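Local structure of VgrG protein (Vibrio cholerae O1 biovar el tor, 4GQK) at residues G26-L31 with G172-V177. The protein probably cross-links actin in host cells through its actin cross-linking domain, which binds ADP. Residues are numbered along the deposited sequence; the frame is centred on the assembly and turned at random.
Sequences GIENEL and GQQATV. With ADP (adenosine-5'-diphosphate), chain B.
Glu28 and Gln174, the two residues most buried by this contact, face each other as a hydrogen-bonded pair of antiparallel strands. Their backbones exchange two bonds: Glu28 N reaches Gln174 O at 3.0 Å, and Gln174 N returns to Glu28 O. On the ADP face of the strands the side chains lean against each other, Glu28 OE1 lying 3.6 Å from Gln174 CB. The methylene of Gln174 thus gives the acid an apolar flank.

Turning its CG away from its own carbonyl carbon (chi1 -71°), Glu28 runs out alongside the ribose and brings its carboxylate to C5' of ADP. Its OE2 is 3.5 Å from that carbon, while OE1 accepts a bond at 2.6 Å from a water that is also bonded to Thr176 OG1 and to ADP O3'. One water therefore ties a side chain of each strand to the ribose 3'-hydroxyl, in addition to their direct contacts with ADP. Thr176 suits its place because OG1 serves the water while its methyl CG2 rests 3.8 Å from N3 of the adenine.

Opposite Thr176, Gly26 forms the next hydrogen-bonded pair; Thr176 N to Gly26 O measures 2.7 Å. The ribose O2' lies so near Gly26 that a CB there would clash with it, so the bare backbone lets the sugar come close. ADP O3' also makes a weak bond to Ile27 O.

Further along, Glu30 N bonds to Gly172 O, where the chain turns a corner. Strand 24-32 is flanked on its other edge by strand 85-97, through backbone bonds such as Ile27 with Ser93, and strand 167-180 pairs onward with strand 344-352, so this buried ADP-binding pair has strand 85-97 on one side and strand 344-352 on the other.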
ATOM      1  N   GLY A  26       7.462  -4.495   1.638  1.00 13.59           N
ATOM      2  CA  GLY A  26       6.833  -4.848   0.381  1.00 12.24           C
ATOM      3  C   GLY A  26       7.102  -3.740  -0.607  1.00 14.45           C
ATOM      4  O   GLY A  26       7.270  -2.593  -0.206  1.00 14.65           O
ATOM      5  N   ILE A  27       7.181  -4.069  -1.885  1.00 11.67           N
ATOM      6  CA  ILE A  27       7.432  -3.097  -2.956  1.00 11.57           C
ATOM      7  C   ILE A  27       6.405  -3.235  -4.065  1.00 17.05           C
ATOM      8  O   ILE A  27       5.922  -4.334  -4.325  1.00 15.79           O
ATOM      9  CB  ILE A  27       8.894  -3.099  -3.494  1.00 14.66           C
ATOM     10  CG1 ILE A  27       9.267  -4.435  -4.180  1.00 14.43           C
ATOM     11  CG2 ILE A  27       9.900  -2.735  -2.381  1.00 16.41           C
ATOM     12  CD1 ILE A  27      10.458  -4.377  -5.176  1.00 16.56           C
ATOM     13  N   GLU A  28       6.073  -2.105  -4.697  1.00 15.66           N
ATOM     14  CA  GLU A  28       5.125  -1.964  -5.790  1.00 16.30           C
ATOM     15  C   GLU A  28       5.892  -1.304  -6.913  1.00 21.93           C
ATOM     16  O   GLU A  28       6.690  -0.383  -6.677  1.00 20.53           O
ATOM     17  CB  GLU A  28       3.917  -1.110  -5.377  1.00 17.85           C
ATOM     18  CG  GLU A  28       2.964  -1.780  -4.396  1.00 33.54           C
ATOM     19  CD  GLU A  28       1.855  -0.869  -3.886  1.00 69.17           C
ATOM     20  OE1 GLU A  28       2.152   0.076  -3.114  1.00 61.32           O
ATOM     21  OE2 GLU A  28       0.681  -1.118  -4.248  1.00 68.28           O
ATOM     22  N   ASN A  29       5.687  -1.791  -8.133  1.00 20.89           N
ATOM     23  CA  ASN A  29       6.441  -1.317  -9.287  1.00 21.32           C
ATOM     24  C   ASN A  29       5.622  -1.293 -10.586  1.00 23.85           C
ATOM     25  O   ASN A  29       5.421  -2.329 -11.235  1.00 21.31           O
ATOM     26  CB  ASN A  29       7.683  -2.198  -9.413  1.00 27.92           C
ATOM     27  CG  ASN A  29       8.685  -1.789 -10.449  1.00 55.49           C
ATOM     28  OD1 ASN A  29       9.342  -2.639 -11.044  1.00 61.32           O
ATOM     29  ND2 ASN A  29       8.850  -0.498 -10.660  1.00 36.23           N
ATOM     30  N   GLU A  30       5.137  -0.105 -10.946  1.00 22.86           N
ATOM     31  CA  GLU A  30       4.330   0.097 -12.155  1.00 24.19           C
ATOM     32  C   GLU A  30       5.223   0.171 -13.400  1.00 28.09           C
ATOM     33  O   GLU A  30       6.164   0.959 -13.443  1.00 28.15           O
ATOM     34  CB  GLU A  30       3.439   1.334 -12.019  1.00 26.11           C
ATOM     35  CG  GLU A  30       2.249   1.333 -12.965  1.00 35.91           C
ATOM     36  CD  GLU A  30       1.456   2.625 -13.023  1.00 63.21           C
ATOM     37  OE1 GLU A  30       0.468   2.673 -13.792  1.00 52.05           O
ATOM     38  OE2 GLU A  30       1.805   3.581 -12.288  1.00 65.05           O
ATOM     39  N   LEU A  31       4.946  -0.687 -14.391  1.00 24.32           N
ATOM     40  CA  LEU A  31       5.759  -0.777 -15.597  1.00 23.39           C
ATOM     41  C   LEU A  31       5.388   0.227 -16.665  1.00 27.11           C
ATOM     42  O   LEU A  31       4.251   0.692 -16.736  1.00 25.07           O
ATOM     43  CB  LEU A  31       5.757  -2.201 -16.183  1.00 22.37           C
ATOM     44  CG  LEU A  31       6.116  -3.360 -15.252  1.00 26.18           C
ATOM     45  CD1 LEU A  31       5.927  -4.694 -15.955  1.00 25.43           C
ATOM     46  CD2 LEU A  31       7.536  -3.237 -14.726  1.00 27.24           C
ATOM     47  N   GLY A 172       7.029   5.234 -10.831  1.00 22.17           N
ATOM     48  CA  GLY A 172       6.151   4.108 -10.633  1.00 19.84           C
ATOM     49  C   GLY A 172       6.394   3.252  -9.405  1.00 20.17           C
ATOM     50  O   GLY A 172       5.847   2.209  -9.294  1.00 19.66           O
ATOM     51  N   GLN A 173       7.234   3.718  -8.507  1.00 14.71           N
ATOM     52  CA  GLN A 173       7.641   2.948  -7.381  1.00 14.94           C
ATOM     53  C   GLN A 173       7.094   3.369  -6.025  1.00 18.15           C
ATOM     54  O   GLN A 173       6.978   4.505  -5.712  1.00 17.89           O
ATOM     55  CB  GLN A 173       9.151   2.783  -7.374  1.00 16.54           C
ATOM     56  CG  GLN A 173       9.652   2.174  -8.653  1.00 23.91           C
ATOM     57  CD  GLN A 173      11.098   1.743  -8.679  1.00 39.12           C
ATOM     58  OE1 GLN A 173      11.977   2.446  -8.284  1.00 33.62           O
ATOM     59  NE2 GLN A 173      11.320   0.569  -9.158  1.00 31.71           N
ATOM     60  N   GLN A 174       6.758   2.369  -5.251  1.00 15.00           N
ATOM     61  CA  GLN A 174       6.315   2.474  -3.862  1.00 14.37           C
ATOM     62  C   GLN A 174       6.966   1.391  -3.040  1.00 16.27           C
ATOM     63  O   GLN A 174       7.384   0.357  -3.559  1.00 14.93           O
ATOM     64  CB  GLN A 174       4.788   2.411  -3.724  1.00 16.03           C
ATOM     65  CG  GLN A 174       4.158   3.790  -3.801  1.00 38.04           C
ATOM     66  CD  GLN A 174       2.996   3.768  -4.729  1.00 53.69           C
ATOM     67  OE1 GLN A 174       1.856   3.538  -4.318  1.00 45.32           O
ATOM     68  NE2 GLN A 174       3.261   4.018  -5.998  1.00 49.94           N
ATOM     69  N   ALA A 175       6.985   1.624  -1.732  1.00 12.23           N
ATOM     70  CA  ALA A 175       7.471   0.709  -0.734  1.00 10.86           C
ATOM     71  C   ALA A 175       6.469   0.748   0.420  1.00 14.64           C
ATOM     72  O   ALA A 175       5.895   1.807   0.684  1.00 12.60           O
ATOM     73  CB  ALA A 175       8.848   1.139  -0.263  1.00 11.60           C
ATOM     74  N   THR A 176       6.209  -0.420   1.055  1.00 12.71           N
ATOM     75  CA  THR A 176       5.296  -0.566   2.195  1.00 11.36           C
ATOM     76  C   THR A 176       6.062  -1.231   3.322  1.00 15.05           C
ATOM     77  O   THR A 176       6.617  -2.314   3.127  1.00 14.66           O
ATOM     78  CB  THR A 176       3.990  -1.286   1.802  1.00 16.39           C
ATOM     79  OG1 THR A 176       3.329  -0.538   0.768  1.00 18.00           O
ATOM     80  CG2 THR A 176       3.037  -1.474   2.983  1.00 12.86           C
ATOM     81  N   VAL A 177       6.096  -0.582   4.497  1.00 11.46           N
ATOM     82  CA  VAL A 177       6.823  -1.065   5.673  1.00 10.56           C
ATOM     83  C   VAL A 177       5.832  -1.398   6.789  1.00 16.11           C
ATOM     84  O   VAL A 177       4.985  -0.572   7.124  1.00 16.74           O
ATOM     85  CB  VAL A 177       7.888  -0.020   6.141  1.00 13.17           C
ATOM     86  CG1 VAL A 177       8.550  -0.410   7.473  1.00 12.98           C
ATOM     87  CG2 VAL A 177       8.931   0.230   5.061  1.00 11.97           C
TER
HETATM   88  PB  ADP B 401      -3.507  -1.781  -2.937  1.00 61.24           P
HETATM   89  O1B ADP B 401      -4.652  -2.633  -2.438  1.00 60.75           O
HETATM   90  O2B ADP B 401      -3.547  -1.833  -4.483  1.00 62.76           O
HETATM   91  O3B ADP B 401      -3.745  -0.336  -2.457  1.00 62.72           O
HETATM   92  PA  ADP B 401      -1.772  -3.741  -1.745  1.00 60.76           P
HETATM   93  O1A ADP B 401      -2.895  -4.207  -0.891  1.00 61.25           O
HETATM   94  O2A ADP B 401      -1.589  -4.787  -2.871  1.00 61.07           O
HETATM   95  O3A ADP B 401      -2.096  -2.307  -2.384  1.00 60.49           O
HETATM   96  O5' ADP B 401      -0.488  -3.590  -0.821  1.00 51.38           O
HETATM   97  C5' ADP B 401       0.710  -3.373  -1.559  1.00 42.36           C
HETATM   98  C4' ADP B 401       1.943  -3.654  -0.751  1.00 35.88           C
HETATM   99  O4' ADP B 401       1.629  -4.143   0.571  1.00 32.30           O
HETATM  100  C3' ADP B 401       2.931  -4.646  -1.356  1.00 30.29           C
HETATM  101  O3' ADP B 401       4.171  -3.987  -1.525  1.00 29.98           O
HETATM  102  C2' ADP B 401       2.981  -5.763  -0.319  1.00 29.01           C
HETATM  103  O2' ADP B 401       4.215  -6.448  -0.266  1.00 31.06           O
HETATM  104  C1' ADP B 401       2.710  -4.963   0.927  1.00 26.87           C
HETATM  105  N9  ADP B 401       2.487  -5.673   2.177  1.00 20.05           N
HETATM  106  C8  ADP B 401       1.525  -6.600   2.456  1.00 17.51           C
HETATM  107  N7  ADP B 401       1.709  -7.227   3.591  1.00 18.25           N
HETATM  108  C5  ADP B 401       2.860  -6.643   4.109  1.00 17.30           C
HETATM  109  C6  ADP B 401       3.554  -6.831   5.328  1.00 17.93           C
HETATM  110  N6  ADP B 401       3.212  -7.758   6.255  1.00 14.96           N
HETATM  111  N1  ADP B 401       4.664  -6.077   5.539  1.00 17.80           N
HETATM  112  C2  ADP B 401       5.049  -5.221   4.589  1.00 15.73           C
HETATM  113  N3  ADP B 401       4.460  -4.960   3.420  1.00 15.40           N
HETATM  114  C4  ADP B 401       3.352  -5.695   3.241  1.00 17.14           C
HETATM  115  O   HOH W   1       4.150  -0.986  -1.735  1.00 27.15           O